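Local coordinates for protein fructose-bisphosphate aldolase (Slackia heliotrinireducens, PDB 4MOZ) that belongs to the DeoC/LacD family of aldolases and folds as a TIM barrel, a closed ring of eight parallel strands surrounded by helices, at residues C[52-55]-C[59-62]; C[69-74]-C[279-284]; C[267-272]-C[286-291]. One frame throughout, in Å; residues are numbered along the deposited sequence.

The three contacts follow the seam of the barrel, where its last beta-alpha unit meets its first. Interactions 2 and 3 share helix 278-294: interaction 2 packs it against helix 66-74, and interaction 3 lays its next turns over strand 266-269. Interaction 3, nearest the centre of the chain, is wholly buried around one isoleucine; interaction 2 is apolar and buried too, but runs out to the exposed Q74. Interaction 1 lies farther out, in the loop between helices 44-47 and 66-74, and is largely polar, with a carboxylate, backbone carbonyls and a water. A salt bridge from D52 to R271 ties interaction 1 to interaction 3. No contact has a direct hydrogen bond between its segments.

Interaction 1 (C[52-55]-C[59-62]); sequences DFYG and DISD
D59 OD2, gripped by the backbone N and hydroxyl of S61, fastens the turn that leads to D62, which packs on F53. S61 OG lies 2.6 Å from D59 OD2 on the anti side of the carboxylate, while S61 N comes from the opposite face of its plane at 3.0 Å, making an Asx turn at the start of the 3-10 segment. With CG swung anti to the backbone N (chi1 -156°), D62 turns its carboxylate over to 52-55. Its OD1 approaches the F53 ring obliquely, 3.5 Å from CD2, the two planes 44° apart; the D62 backbone O lies in the ring plane, at its edge. D62 OD2 is 3.1 Å from D52 O, but both are acceptors and do not bond: H274 ND1 serves the carboxylate and Q275 NE2 the carbonyl. A water also spans the segments, 2.7 Å from F53 O and 2.8 Å from D59 O. The I60 CD1 methyl sits at the edge of the Y54 ring, which also packs on V228 of a neighbouring subunit. The loop joins helices 44-47 and 66-74 after the first barrel strand; F53 lies between them, touching Q44 and L68 and stacking on H274 of helix 271-274.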
loop_
_atom_site.group_PDB
_atom_site.type_symbol
_atom_site.label_atom_id
_atom_site.label_comp_id
_atom_site.label_asym_id
_atom_site.label_seq_id
_atom_site.Cartn_x
_atom_site.Cartn_y
_atom_site.Cartn_z
ATOM N N ASP C 52 -5.416 -32.662 -6.161
ATOM C CA ASP C 52 -5.011 -33.226 -7.447
ATOM C C ASP C 52 -3.876 -34.247 -7.351
ATOM O O ASP C 52 -3.473 -34.815 -8.369
ATOM C CB ASP C 52 -4.608 -32.112 -8.422
ATOM C CG ASP C 52 -5.741 -31.147 -8.714
ATOM O OD1 ASP C 52 -6.924 -31.552 -8.648
ATOM O OD2 ASP C 52 -5.438 -29.974 -9.018
ATOM N N PHE C 53 -3.364 -34.489 -6.145
ATOM C CA PHE C 53 -2.138 -35.282 -5.998
ATOM C C PHE C 53 -2.264 -36.539 -5.139
ATOM O O PHE C 53 -1.345 -37.354 -5.103
ATOM C CB PHE C 53 -0.993 -34.396 -5.503
ATOM C CG PHE C 53 -0.686 -33.253 -6.423
ATOM C CD1 PHE C 53 -1.402 -32.059 -6.340
ATOM C CD2 PHE C 53 0.304 -33.375 -7.390
ATOM C CE1 PHE C 53 -1.134 -31.006 -7.203
ATOM C CE2 PHE C 53 0.585 -32.322 -8.251
ATOM C CZ PHE C 53 -0.136 -31.137 -8.158
ATOM N N TYR C 54 -3.396 -36.686 -4.456
ATOM C CA TYR C 54 -3.667 -37.858 -3.622
ATOM C C TYR C 54 -5.169 -38.089 -3.529
ATOM O O TYR C 54 -5.933 -37.147 -3.330
ATOM C CB TYR C 54 -3.068 -37.690 -2.220
ATOM C CG TYR C 54 -3.322 -38.865 -1.290
ATOM C CD1 TYR C 54 -2.476 -39.974 -1.290
ATOM C CD2 TYR C 54 -4.411 -38.868 -0.411
ATOM C CE1 TYR C 54 -2.704 -41.053 -0.446
ATOM C CE2 TYR C 54 -4.647 -39.942 0.438
ATOM C CZ TYR C 54 -3.789 -41.031 0.418
ATOM O OH TYR C 54 -4.011 -42.103 1.256
ATOM N N GLY C 55 -5.581 -39.347 -3.670
ATOM C CA GLY C 55 -6.995 -39.710 -3.636
ATOM C C GLY C 55 -7.357 -40.773 -4.657
ATOM O O GLY C 55 -6.496 -41.270 -5.385
ATOM N N ASP C 59 -2.710 -42.005 -9.191
ATOM C CA ASP C 59 -1.603 -42.915 -8.919
ATOM C C ASP C 59 -0.833 -42.486 -7.674
ATOM O O ASP C 59 -0.560 -41.297 -7.480
ATOM C CB ASP C 59 -0.652 -42.994 -10.114
ATOM C CG ASP C 59 0.320 -44.151 -10.003
ATOM O OD1 ASP C 59 -0.049 -45.275 -10.401
ATOM O OD2 ASP C 59 1.452 -43.940 -9.517
ATOM N N ILE C 60 -0.482 -43.467 -6.844
ATOM C CA ILE C 60 0.257 -43.229 -5.604
ATOM C C ILE C 60 1.573 -42.455 -5.795
ATOM O O ILE C 60 1.997 -41.723 -4.902
ATOM C CB ILE C 60 0.477 -44.540 -4.798
ATOM C CG1 ILE C 60 0.995 -44.242 -3.382
ATOM C CG2 ILE C 60 1.389 -45.515 -5.542
ATOM C CD1 ILE C 60 0.078 -43.361 -2.553
ATOM N N SER C 61 2.202 -42.593 -6.962
ATOM C CA SER C 61 3.444 -41.864 -7.241
ATOM C C SER C 61 3.253 -40.340 -7.318
ATOM O O SER C 61 4.209 -39.589 -7.132
ATOM C CB SER C 61 4.127 -42.397 -8.507
ATOM O OG SER C 61 3.321 -42.179 -9.654
ATOM N N ASP C 62 2.022 -39.891 -7.570
ATOM C CA ASP C 62 1.711 -38.451 -7.633
ATOM C C ASP C 62 1.735 -37.743 -6.265
ATOM O O ASP C 62 1.745 -36.508 -6.191
ATOM C CB ASP C 62 0.362 -38.217 -8.324
ATOM C CG ASP C 62 0.246 -36.824 -8.935
ATOM O OD1 ASP C 62 1.289 -36.181 -9.194
ATOM O OD2 ASP C 62 -0.897 -36.373 -9.173
HETATM O O HOH W 1 -0.991 -40.078 -5.001
#

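Interaction 2 (C[69-74]-C[279-284]); sequences FKIADQ and DEAVRL
V282 carries most of this helix-helix contact, spreading its two methyls over the last turn of helix 66-74. CG1, anti to the backbone N (chi1 164°), lies 3.6 Å from the Q74 carbonyl O; CG2 rests on the aliphatic root of the same residue, 3.8 Å from Q74 CB, and also faces the backbone at I71, with 4.4 Å between CG2 and I71 CA. Q74 thus contributes its backbone end and its CB, while its chain beyond CG runs on extended in an exposed position. I71 meets A281, the other contributor from helix 278-294. Its CG1-CD1 arm lies along the A281 methyl, with CD1 3.8 Å and CG1 3.9 Å from A281 CB. The small alanine lets the isoleucine arm come in against the helix surface, and the axes approach to 9.1 Å, crossing at -46°. No polar bond joins the two segments, so they are held by apolar packing. Helix 66-74 lies between the first and second strands in the chain, and helix 278-294 comes after the last; they become neighbours as the ring closes. I273 of helix 271-274 packs against both, touching I71 and A281, while L278 and T285 of helix 278-294 extend the bed for I71.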
loop_
_atom_site.group_PDB
_atom_site.type_symbol
_atom_site.label_atom_id
_atom_site.label_comp_id
_atom_site.label_asym_id
_atom_site.label_seq_id
_atom_site.Cartn_x
_atom_site.Cartn_y
_atom_site.Cartn_z
ATOM N N PHE C 69 8.847 -33.514 -11.626
ATOM C CA PHE C 69 10.130 -33.230 -12.260
ATOM C C PHE C 69 10.645 -34.410 -13.082
ATOM O O PHE C 69 11.311 -34.215 -14.101
ATOM C CB PHE C 69 11.153 -32.777 -11.221
ATOM C CG PHE C 69 10.878 -31.402 -10.667
ATOM C CD1 PHE C 69 9.996 -31.226 -9.598
ATOM C CD2 PHE C 69 11.492 -30.279 -11.221
ATOM C CE1 PHE C 69 9.735 -29.962 -9.092
ATOM C CE2 PHE C 69 11.236 -29.015 -10.716
ATOM C CZ PHE C 69 10.358 -28.854 -9.649
ATOM N N LYS C 70 10.323 -35.626 -12.644
ATOM C CA LYS C 70 10.657 -36.834 -13.390
ATOM C C LYS C 70 9.902 -36.868 -14.718
ATOM O O LYS C 70 10.472 -37.226 -15.746
ATOM C CB LYS C 70 10.339 -38.091 -12.575
ATOM C CG LYS C 70 11.253 -38.339 -11.382
ATOM C CD LYS C 70 10.862 -39.646 -10.703
ATOM C CE LYS C 70 11.535 -39.830 -9.353
ATOM N NZ LYS C 70 12.938 -40.296 -9.484
ATOM N N ILE C 71 8.624 -36.489 -14.679
ATOM C CA ILE C 71 7.785 -36.402 -15.875
ATOM C C ILE C 71 8.337 -35.370 -16.858
ATOM O O ILE C 71 8.498 -35.660 -18.042
ATOM C CB ILE C 71 6.319 -36.066 -15.528
ATOM C CG1 ILE C 71 5.681 -37.209 -14.732
ATOM C CG2 ILE C 71 5.514 -35.818 -16.795
ATOM C CD1 ILE C 71 4.386 -36.837 -14.039
ATOM N N ALA C 72 8.638 -34.177 -16.359
ATOM C CA ALA C 72 9.184 -33.107 -17.184
ATOM C C ALA C 72 10.506 -33.507 -17.835
ATOM O O ALA C 72 10.799 -33.099 -18.962
ATOM C CB ALA C 72 9.368 -31.847 -16.354
ATOM N N ASP C 73 11.290 -34.315 -17.126
ATOM C CA ASP C 73 12.624 -34.710 -17.573
ATOM C C ASP C 73 12.594 -35.894 -18.546
ATOM O O ASP C 73 13.335 -35.912 -19.530
ATOM C CB ASP C 73 13.498 -35.029 -16.357
ATOM C CG ASP C 73 14.906 -35.452 -16.731
ATOM O OD1 ASP C 73 15.619 -34.679 -17.407
ATOM O OD2 ASP C 73 15.306 -36.560 -16.328
ATOM N N GLN C 74 11.733 -36.873 -18.274
ATOM C CA GLN C 74 11.678 -38.098 -19.074
ATOM C C GLN C 74 10.680 -38.006 -20.220
ATOM O O GLN C 74 10.829 -38.688 -21.230
ATOM C CB GLN C 74 11.363 -39.309 -18.197
ATOM C CG GLN C 74 12.519 -39.722 -17.305
ATOM C CD GLN C 74 12.085 -40.617 -16.165
ATOM O OE1 GLN C 74 12.373 -40.334 -15.003
ATOM N NE2 GLN C 74 11.382 -41.698 -16.489
ATOM N N ASP C 279 5.399 -43.936 -16.052
ATOM C CA ASP C 279 5.485 -44.437 -17.430
ATOM C C ASP C 279 4.362 -43.904 -18.327
ATOM O O ASP C 279 4.627 -43.394 -19.419
ATOM C CB ASP C 279 5.524 -45.972 -17.462
ATOM C CG ASP C 279 6.839 -46.543 -16.933
ATOM O OD1 ASP C 279 7.875 -45.837 -16.947
ATOM O OD2 ASP C 279 6.836 -47.716 -16.501
ATOM N N GLU C 280 3.122 -44.012 -17.853
ATOM C CA GLU C 280 1.947 -43.569 -18.606
ATOM C C GLU C 280 1.927 -42.052 -18.786
ATOM O O GLU C 280 1.573 -41.554 -19.855
ATOM C CB GLU C 280 0.661 -44.044 -17.923
ATOM C CG GLU C 280 -0.602 -43.825 -18.745
ATOM C CD GLU C 280 -1.842 -44.386 -18.082
ATOM O OE1 GLU C 280 -1.801 -45.533 -17.593
ATOM O OE2 GLU C 280 -2.870 -43.685 -18.050
ATOM N N ALA C 281 2.311 -41.336 -17.730
ATOM C CA ALA C 281 2.396 -39.880 -17.735
ATOM C C ALA C 281 3.369 -39.408 -18.803
ATOM O O ALA C 281 3.032 -38.539 -19.614
ATOM C CB ALA C 281 2.827 -39.373 -16.366
ATOM N N VAL C 282 4.567 -39.993 -18.794
ATOM C CA VAL C 282 5.591 -39.732 -19.803
ATOM C C VAL C 282 5.038 -39.974 -21.217
ATOM O O VAL C 282 5.198 -39.132 -22.105
ATOM C CB VAL C 282 6.865 -40.569 -19.533
ATOM C CG1 VAL C 282 7.776 -40.618 -20.748
ATOM C CG2 VAL C 282 7.624 -40.009 -18.340
ATOM N N ARG C 283 4.361 -41.102 -21.410
ATOM C CA ARG C 283 3.763 -41.424 -22.710
ATOM C C ARG C 283 2.701 -40.415 -23.155
ATOM O O ARG C 283 2.584 -40.131 -24.347
ATOM C CB ARG C 283 3.185 -42.845 -22.731
ATOM C CG ARG C 283 4.238 -43.948 -22.707
ATOM C CD ARG C 283 3.679 -45.291 -23.161
ATOM N NE ARG C 283 2.455 -45.666 -22.454
ATOM C CZ ARG C 283 2.416 -46.364 -21.322
ATOM N NH1 ARG C 283 3.540 -46.776 -20.744
ATOM N NH2 ARG C 283 1.247 -46.653 -20.765
ATOM N N LEU C 284 1.937 -39.875 -22.204
ATOM C CA LEU C 284 0.926 -38.872 -22.532
ATOM C C LEU C 284 1.555 -37.545 -22.959
ATOM O O LEU C 284 1.078 -36.913 -23.901
ATOM C CB LEU C 284 -0.089 -38.677 -21.399
ATOM C CG LEU C 284 -1.221 -37.670 -21.664
ATOM C CD1 LEU C 284 -2.045 -38.028 -22.895
ATOM C CD2 LEU C 284 -2.121 -37.525 -20.447
#

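Interaction 3 (C[267-272]-C[286-291]); sequences NATGRN and KAISAI
I288 fills the space between strand and helix in the last beta-alpha unit of the TIM barrel, meeting N267 with one methyl and T269 with another. Its CG2 lies 3.4 Å from N267 OD1, a van der Waals contact of a methyl with an amide oxygen, the two side chains crossing at a slant. The delta methyl reaches T269 tip to tip, with CD1 3.8 Å from OG1 and 4.1 Å from CG2 of that threonine. Both contacts come from one conformation: I288 CG2 lies anti to the backbone N and CG1 anti to the carbonyl carbon (chi1 -64°), which turns the two methyls, close neighbours on the side chain, to the strand together, CG2 to N267 and CD1 to T269. N267 and T269 point out to the helix, whereas A268, between them, faces away from it. The N267 torsion (chi1 38°), with CG between the backbone N and the carbonyl carbon, brings the amide over to the helix, where OD1 meets I288 CG2 and ND2 bonds to T292 OG1, one turn beyond I288; the same hydroxyl bonds to I288 O. Around these contacts, M38 of the first strand packs on N267 and I288, and F251 of helix 248-260 on T269 and I288, with L255 also against the isoleucine. The strand itself closes the barrel: N267 and T269 bond through their backbones to strand 37-41, and A268 to C240 of the preceding strand. On the helix, the residue after I288 is tied to the loop just after helix 66-74, S289 OG bonding to the carbonyl O of V76.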
loop_
_atom_site.group_PDB
_atom_site.type_symbol
_atom_site.label_atom_id
_atom_site.label_comp_id
_atom_site.label_asym_id
_atom_site.label_seq_id
_atom_site.Cartn_x
_atom_site.Cartn_y
_atom_site.Cartn_z
ATOM N N ASN C 267 -1.076 -25.812 -25.989
ATOM C CA ASN C 267 -1.928 -26.347 -24.932
ATOM C C ASN C 267 -1.265 -26.291 -23.558
ATOM O O ASN C 267 -0.041 -26.157 -23.455
ATOM C CB ASN C 267 -2.355 -27.781 -25.261
ATOM C CG ASN C 267 -1.247 -28.587 -25.918
ATOM O OD1 ASN C 267 -0.176 -28.807 -25.336
ATOM N ND2 ASN C 267 -1.499 -29.032 -27.147
ATOM N N ALA C 268 -2.091 -26.368 -22.513
ATOM C CA ALA C 268 -1.621 -26.453 -21.135
ATOM C C ALA C 268 -2.305 -27.631 -20.455
ATOM O O ALA C 268 -3.539 -27.705 -20.417
ATOM C CB ALA C 268 -1.908 -25.160 -20.391
ATOM N N THR C 269 -1.502 -28.551 -19.929
ATOM C CA THR C 269 -2.020 -29.768 -19.309
ATOM C C THR C 269 -1.351 -29.990 -17.963
ATOM O O THR C 269 -0.123 -29.892 -17.839
ATOM C CB THR C 269 -1.798 -31.007 -20.204
ATOM O OG1 THR C 269 -2.160 -30.701 -21.557
ATOM C CG2 THR C 269 -2.630 -32.200 -19.717
ATOM N N GLY C 270 -2.173 -30.290 -16.963
ATOM C CA GLY C 270 -1.700 -30.494 -15.604
ATOM C C GLY C 270 -2.020 -31.880 -15.091
ATOM O O GLY C 270 -1.304 -32.838 -15.387
ATOM N N ARG C 271 -3.112 -31.986 -14.337
ATOM C CA ARG C 271 -3.440 -33.222 -13.622
ATOM C C ARG C 271 -3.682 -34.433 -14.516
ATOM O O ARG C 271 -3.427 -35.564 -14.102
ATOM C CB ARG C 271 -4.602 -33.012 -12.642
ATOM C CG ARG C 271 -5.926 -32.652 -13.285
ATOM C CD ARG C 271 -6.845 -32.021 -12.260
ATOM N NE ARG C 271 -7.949 -31.311 -12.895
ATOM C CZ ARG C 271 -8.785 -30.492 -12.261
ATOM N NH1 ARG C 271 -9.757 -29.894 -12.937
ATOM N NH2 ARG C 271 -8.651 -30.264 -10.958
ATOM N N ASN C 272 -4.151 -34.203 -15.740
ATOM C CA ASN C 272 -4.350 -35.298 -16.682
ATOM C C ASN C 272 -3.048 -36.059 -16.933
ATOM O O ASN C 272 -3.061 -37.267 -17.167
ATOM C CB ASN C 272 -4.951 -34.803 -17.997
ATOM C CG ASN C 272 -5.685 -35.902 -18.752
ATOM O OD1 ASN C 272 -5.955 -36.978 -18.212
ATOM N ND2 ASN C 272 -6.015 -35.636 -20.006
ATOM N N LYS C 286 4.310 -37.255 -24.422
ATOM C CA LYS C 286 4.844 -37.565 -25.743
ATOM C C LYS C 286 3.743 -37.503 -26.792
ATOM O O LYS C 286 3.955 -36.959 -27.875
ATOM C CB LYS C 286 5.552 -38.926 -25.743
ATOM C CG LYS C 286 6.885 -38.912 -25.009
ATOM C CD LYS C 286 7.560 -40.274 -25.002
ATOM C CE LYS C 286 8.940 -40.181 -24.367
ATOM N NZ LYS C 286 9.662 -41.483 -24.380
ATOM N N ALA C 287 2.568 -38.031 -26.448
ATOM C CA ALA C 287 1.385 -37.968 -27.311
ATOM C C ALA C 287 0.947 -36.524 -27.568
ATOM O O ALA C 287 0.712 -36.135 -28.719
ATOM C CB ALA C 287 0.243 -38.776 -26.713
ATOM N N ILE C 288 0.849 -35.739 -26.495
ATOM C CA ILE C 288 0.487 -34.323 -26.592
ATOM C C ILE C 288 1.509 -33.553 -27.434
ATOM O O ILE C 288 1.134 -32.832 -28.359
ATOM C CB ILE C 288 0.338 -33.679 -25.198
ATOM C CG1 ILE C 288 -0.823 -34.325 -24.431
ATOM C CG2 ILE C 288 0.117 -32.176 -25.318
ATOM C CD1 ILE C 288 -0.835 -34.009 -22.949
ATOM N N SER C 289 2.792 -33.726 -27.118
ATOM C CA SER C 289 3.877 -33.059 -27.838
ATOM C C SER C 289 3.959 -33.466 -29.311
ATOM O O SER C 289 4.401 -32.678 -30.148
ATOM C CB SER C 289 5.221 -33.324 -27.156
ATOM O OG SER C 289 5.382 -32.516 -26.002
ATOM N N ALA C 290 3.542 -34.693 -29.622
ATOM C CA ALA C 290 3.551 -35.169 -31.002
ATOM C C ALA C 290 2.529 -34.414 -31.844
ATOM O O ALA C 290 2.832 -34.006 -32.965
ATOM C CB ALA C 290 3.315 -36.670 -31.068
ATOM N N ILE C 291 1.329 -34.218 -31.295
ATOM C CA ILE C 291 0.317 -33.379 -31.939
ATOM C C ILE C 291 0.791 -31.928 -32.019
ATOM O O ILE C 291 0.802 -31.333 -33.094
ATOM C CB ILE C 291 -1.042 -33.442 -31.211
ATOM C CG1 ILE C 291 -1.665 -34.832 -31.371
ATOM C CG2 ILE C 291 -1.988 -32.365 -31.734
ATOM C CD1 ILE C 291 -2.886 -35.073 -30.507
#